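Local coordinates for uncharacterized protein (Bacillus subtilis, PDB 5DQV) that probably hydrolyses nucleoside triphosphates to monophosphates and pyrophosphate as a metal-dependent nucleotide pyrophosphohydrolase of the HD-domain family, at residues A40-A52 with N177-H189. Numbering follows the deposited sequence.
Sequences ADLAVYIGEKENA and NTDTARELAEERH
I46 and L184 meet at the apolar centre of this helix pair, CG1 of I46 lying 4.1 Å from CD1 of L184, while CD1 of I46 reaches on to the methyl of A181. The same L184 methyl touches L42 and the CE2 side of the Y45 ring, carried toward helix 179-202 with CG anti to the backbone N (chi1 171°). T180 is a knob in the hole formed by Y45, I46, K49 and E50, its CG2 turned to the ring and the lysine stem. At the polar edge, E50 bends at chi2 (-75°) and brings OE2 to the start of helix 179-202. There OE2 accepts from T180 OG1 at 2.7 Å through its anti lone pair and from T180 N at 3.0 Å, the latter 33° out of the carboxylate plane. A water joins E50 OE1 to D179 N, and T178 OG1 caps A181 N. With an alanine at E50, T180 N and OG1 would probably lose their shared acceptor, freeing the hydroxyl to turn. The apolar seam between helices 33-50 and 179-202 thus illustrates a general principle: a carboxylate from one helix accepts from another's first turn, where the N-terminus probably favours its negative charge.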
loop_
_atom_site.group_PDB
_atom_site.type_symbol
_atom_site.label_atom_id
_atom_site.label_comp_id
_atom_site.label_asym_id
_atom_site.label_seq_id
_atom_site.Cartn_x
_atom_site.Cartn_y
_atom_site.Cartn_z
ATOM N N ALA A 40 -9.999 -7.018 -17.309
ATOM C CA ALA A 40 -10.975 -7.444 -18.267
ATOM C C ALA A 40 -12.211 -6.523 -18.312
ATOM O O ALA A 40 -12.613 -6.102 -19.412
ATOM C CB ALA A 40 -11.387 -8.888 -18.037
ATOM N N ASP A 41 -12.719 -6.095 -17.161
ATOM C CA ASP A 41 -13.872 -5.172 -17.151
ATOM C C ASP A 41 -13.510 -3.819 -17.778
ATOM O O ASP A 41 -14.242 -3.244 -18.583
ATOM C CB ASP A 41 -14.388 -4.913 -15.708
ATOM C CG ASP A 41 -15.052 -6.090 -15.124
ATOM O OD1 ASP A 41 -15.280 -7.077 -15.858
ATOM O OD2 ASP A 41 -15.315 -6.048 -13.910
ATOM N N LEU A 42 -12.349 -3.312 -17.417
ATOM C CA LEU A 42 -11.875 -2.029 -17.965
ATOM C C LEU A 42 -11.648 -2.141 -19.474
ATOM O O LEU A 42 -12.022 -1.270 -20.235
ATOM C CB LEU A 42 -10.559 -1.643 -17.266
ATOM C CG LEU A 42 -10.238 -0.309 -16.614
ATOM C CD1 LEU A 42 -11.458 0.600 -16.273
ATOM C CD2 LEU A 42 -9.365 -0.650 -15.369
ATOM N N ALA A 43 -11.002 -3.223 -19.891
ATOM C CA ALA A 43 -10.742 -3.429 -21.295
ATOM C C ALA A 43 -12.026 -3.513 -22.149
ATOM O O ALA A 43 -12.086 -2.957 -23.258
ATOM C CB ALA A 43 -9.824 -4.644 -21.499
ATOM N N VAL A 44 -13.051 -4.190 -21.652
ATOM C CA VAL A 44 -14.297 -4.349 -22.410
ATOM C C VAL A 44 -14.982 -2.993 -22.511
ATOM O O VAL A 44 -15.514 -2.612 -23.598
ATOM C CB VAL A 44 -15.229 -5.487 -21.787
ATOM C CG1 VAL A 44 -16.689 -5.370 -22.289
ATOM C CG2 VAL A 44 -14.597 -6.903 -22.083
ATOM N N TYR A 45 -14.929 -2.220 -21.424
ATOM C CA TYR A 45 -15.514 -0.871 -21.428
ATOM C C TYR A 45 -14.859 0.059 -22.494
ATOM O O TYR A 45 -15.518 0.647 -23.355
ATOM C CB TYR A 45 -15.436 -0.232 -20.033
ATOM C CG TYR A 45 -15.830 1.222 -20.076
ATOM C CD1 TYR A 45 -17.182 1.584 -19.995
ATOM C CD2 TYR A 45 -14.891 2.231 -20.205
ATOM C CE1 TYR A 45 -17.580 2.901 -20.050
ATOM C CE2 TYR A 45 -15.283 3.568 -20.251
ATOM C CZ TYR A 45 -16.636 3.887 -20.179
ATOM O OH TYR A 45 -17.074 5.187 -20.225
ATOM N N ILE A 46 -13.548 0.112 -22.469
ATOM C CA ILE A 46 -12.757 0.880 -23.460
ATOM C C ILE A 46 -12.965 0.373 -24.906
ATOM O O ILE A 46 -13.162 1.145 -25.830
ATOM C CB ILE A 46 -11.294 0.800 -23.106
ATOM C CG1 ILE A 46 -11.032 1.558 -21.794
ATOM C CG2 ILE A 46 -10.406 1.408 -24.221
ATOM C CD1 ILE A 46 -9.682 1.242 -21.184
ATOM N N GLY A 47 -12.926 -0.942 -25.060
ATOM C CA GLY A 47 -13.139 -1.615 -26.299
ATOM C C GLY A 47 -14.452 -1.277 -26.949
ATOM O O GLY A 47 -14.520 -1.026 -28.170
ATOM N N GLU A 48 -15.499 -1.195 -26.138
ATOM C CA GLU A 48 -16.802 -0.823 -26.660
ATOM C C GLU A 48 -16.834 0.639 -27.133
ATOM O O GLU A 48 -17.309 0.922 -28.230
ATOM C CB GLU A 48 -17.929 -1.161 -25.653
ATOM C CG GLU A 48 -19.348 -0.926 -26.261
ATOM C CD GLU A 48 -19.868 0.516 -26.138
ATOM O OE1 GLU A 48 -19.376 1.253 -25.249
ATOM O OE2 GLU A 48 -20.800 0.918 -26.909
ATOM N N LYS A 49 -16.279 1.556 -26.349
ATOM C CA LYS A 49 -16.172 2.958 -26.755
ATOM C C LYS A 49 -15.324 3.124 -28.005
ATOM O O LYS A 49 -15.597 4.003 -28.824
ATOM C CB LYS A 49 -15.570 3.814 -25.629
ATOM C CG LYS A 49 -16.404 3.862 -24.318
ATOM C CD LYS A 49 -17.652 4.624 -24.515
ATOM C CE LYS A 49 -18.375 4.833 -23.220
ATOM N NZ LYS A 49 -19.691 5.407 -23.527
ATOM N N GLU A 50 -14.296 2.288 -28.138
ATOM C CA GLU A 50 -13.326 2.425 -29.239
ATOM C C GLU A 50 -13.698 1.595 -30.478
ATOM O O GLU A 50 -12.997 1.626 -31.467
ATOM C CB GLU A 50 -11.931 2.053 -28.724
ATOM C CG GLU A 50 -11.385 3.032 -27.677
ATOM C CD GLU A 50 -10.916 4.325 -28.275
ATOM O OE1 GLU A 50 -10.353 4.309 -29.419
ATOM O OE2 GLU A 50 -11.116 5.376 -27.635
ATOM N N ASN A 51 -14.797 0.841 -30.397
ATOM C CA ASN A 51 -15.245 -0.071 -31.465
ATOM C C ASN A 51 -14.213 -1.113 -31.828
ATOM O O ASN A 51 -14.018 -1.396 -33.011
ATOM C CB ASN A 51 -15.610 0.710 -32.743
ATOM C CG ASN A 51 -16.900 1.460 -32.618
ATOM O OD1 ASN A 51 -16.909 2.680 -32.554
ATOM N ND2 ASN A 51 -17.998 0.732 -32.611
ATOM N N ALA A 52 -13.556 -1.687 -30.819
ATOM C CA ALA A 52 -12.585 -2.736 -31.018
ATOM C C ALA A 52 -13.350 -4.064 -30.969
ATOM O O ALA A 52 -14.528 -4.089 -30.599
ATOM C CB ALA A 52 -11.517 -2.661 -29.941
ATOM N N ASN A 177 -2.731 4.599 -25.159
ATOM C CA ASN A 177 -2.997 4.469 -26.552
ATOM C C ASN A 177 -4.327 5.129 -27.027
ATOM O O ASN A 177 -4.354 5.808 -28.046
ATOM C CB ASN A 177 -2.997 2.991 -26.934
ATOM C CG ASN A 177 -1.645 2.327 -26.692
ATOM O OD1 ASN A 177 -0.640 2.645 -27.377
ATOM N ND2 ASN A 177 -1.633 1.333 -25.774
ATOM N N THR A 178 -5.425 4.889 -26.318
ATOM C CA THR A 178 -6.753 5.255 -26.837
ATOM C C THR A 178 -7.230 6.548 -26.202
ATOM O O THR A 178 -6.825 6.884 -25.077
ATOM C CB THR A 178 -7.789 4.124 -26.594
ATOM O OG1 THR A 178 -7.955 3.898 -25.184
ATOM C CG2 THR A 178 -7.328 2.803 -27.238
ATOM N N ASP A 179 -8.090 7.257 -26.938
ATOM C CA ASP A 179 -8.776 8.425 -26.428
ATOM C C ASP A 179 -9.573 8.087 -25.161
ATOM O O ASP A 179 -9.506 8.846 -24.188
ATOM C CB ASP A 179 -9.702 9.013 -27.506
ATOM C CG ASP A 179 -8.920 9.676 -28.658
ATOM O OD1 ASP A 179 -7.705 9.935 -28.476
ATOM O OD2 ASP A 179 -9.529 9.925 -29.726
ATOM N N THR A 180 -10.279 6.949 -25.170
ATOM C CA THR A 180 -11.095 6.563 -24.031
ATOM C C THR A 180 -10.223 6.366 -22.789
ATOM O O THR A 180 -10.516 6.891 -21.707
ATOM C CB THR A 180 -11.917 5.292 -24.308
ATOM O OG1 THR A 180 -12.757 5.528 -25.445
ATOM C CG2 THR A 180 -12.807 4.945 -23.073
ATOM N N ALA A 181 -9.142 5.614 -22.946
ATOM C CA ALA A 181 -8.206 5.383 -21.847
ATOM C C ALA A 181 -7.551 6.671 -21.372
ATOM O O ALA A 181 -7.345 6.858 -20.165
ATOM C CB ALA A 181 -7.118 4.347 -22.246
ATOM N N ARG A 182 -7.201 7.551 -22.310
ATOM C CA ARG A 182 -6.559 8.792 -21.945
ATOM C C ARG A 182 -7.481 9.611 -21.021
ATOM O O ARG A 182 -7.042 10.192 -20.026
ATOM C CB ARG A 182 -6.172 9.605 -23.188
ATOM C CG ARG A 182 -4.945 10.395 -23.001
ATOM C CD ARG A 182 -4.421 11.002 -24.304
ATOM N NE ARG A 182 -3.748 9.977 -25.116
ATOM C CZ ARG A 182 -4.156 9.513 -26.285
ATOM N NH1 ARG A 182 -5.264 9.968 -26.865
ATOM N NH2 ARG A 182 -3.438 8.578 -26.890
ATOM N N GLU A 183 -8.757 9.610 -21.347
ATOM C CA GLU A 183 -9.737 10.317 -20.551
ATOM C C GLU A 183 -9.824 9.715 -19.148
ATOM O O GLU A 183 -9.769 10.450 -18.164
ATOM C CB GLU A 183 -11.085 10.266 -21.246
ATOM C CG GLU A 183 -12.050 11.243 -20.719
ATOM C CD GLU A 183 -13.279 11.343 -21.599
ATOM O OE1 GLU A 183 -13.185 11.087 -22.820
ATOM O OE2 GLU A 183 -14.345 11.698 -21.049
ATOM N N LEU A 184 -9.914 8.386 -19.055
ATOM C CA LEU A 184 -10.019 7.716 -17.747
ATOM C C LEU A 184 -8.749 7.906 -16.929
ATOM O O LEU A 184 -8.798 8.058 -15.714
ATOM C CB LEU A 184 -10.254 6.207 -17.916
ATOM C CG LEU A 184 -11.595 5.737 -18.467
ATOM C CD1 LEU A 184 -11.560 4.202 -18.700
ATOM C CD2 LEU A 184 -12.769 6.079 -17.513
ATOM N N ALA A 185 -7.618 7.944 -17.615
ATOM C CA ALA A 185 -6.324 8.109 -16.967
ATOM C C ALA A 185 -6.170 9.469 -16.323
ATOM O O ALA A 185 -5.534 9.583 -15.260
ATOM C CB ALA A 185 -5.209 7.883 -17.926
ATOM N N GLU A 186 -6.780 10.495 -16.903
ATOM C CA GLU A 186 -6.642 11.844 -16.326
ATOM C C GLU A 186 -7.156 11.896 -14.898
ATOM O O GLU A 186 -6.479 12.460 -14.056
ATOM C CB GLU A 186 -7.361 12.921 -17.155
ATOM C CG GLU A 186 -6.664 13.257 -18.450
ATOM C CD GLU A 186 -5.483 14.201 -18.284
ATOM O OE1 GLU A 186 -5.478 15.031 -17.343
ATOM O OE2 GLU A 186 -4.553 14.130 -19.138
ATOM N N GLU A 187 -8.344 11.336 -14.623
ATOM C CA GLU A 187 -8.923 11.314 -13.273
ATOM C C GLU A 187 -7.981 10.565 -12.299
ATOM O O GLU A 187 -7.693 11.000 -11.198
ATOM C CB GLU A 187 -10.261 10.543 -13.250
ATOM C CG GLU A 187 -11.248 10.749 -14.404
ATOM C CD GLU A 187 -12.451 9.806 -14.269
ATOM O OE1 GLU A 187 -12.793 9.476 -13.118
ATOM O OE2 GLU A 187 -13.048 9.394 -15.289
ATOM N N ARG A 188 -7.553 9.387 -12.730
ATOM C CA ARG A 188 -6.734 8.508 -11.890
ATOM C C ARG A 188 -5.363 9.112 -11.578
ATOM O O ARG A 188 -4.896 9.057 -10.458
ATOM C CB ARG A 188 -6.584 7.115 -12.544
ATOM C CG ARG A 188 -7.883 6.316 -12.550
ATOM C CD ARG A 188 -7.566 4.866 -12.974
ATOM N NE ARG A 188 -8.785 4.136 -13.066
ATOM C CZ ARG A 188 -8.928 2.841 -12.778
ATOM N NH1 ARG A 188 -7.899 2.088 -12.354
ATOM N NH2 ARG A 188 -10.121 2.345 -12.852
ATOM N N HIS A 189 -4.759 9.696 -12.584
ATOM C CA HIS A 189 -3.472 10.393 -12.473
ATOM C C HIS A 189 -3.584 11.571 -11.548
ATOM O O HIS A 189 -2.763 11.730 -10.679
ATOM C CB HIS A 189 -3.040 10.854 -13.828
ATOM C CG HIS A 189 -1.751 11.611 -13.838
ATOM N ND1 HIS A 189 -0.526 10.988 -13.777
ATOM C CD2 HIS A 189 -1.498 12.939 -13.912
ATOM C CE1 HIS A 189 0.433 11.901 -13.850
ATOM N NE2 HIS A 189 -0.130 13.093 -13.929
HETATM O O HOH W 1 -8.557 6.240 -29.753
#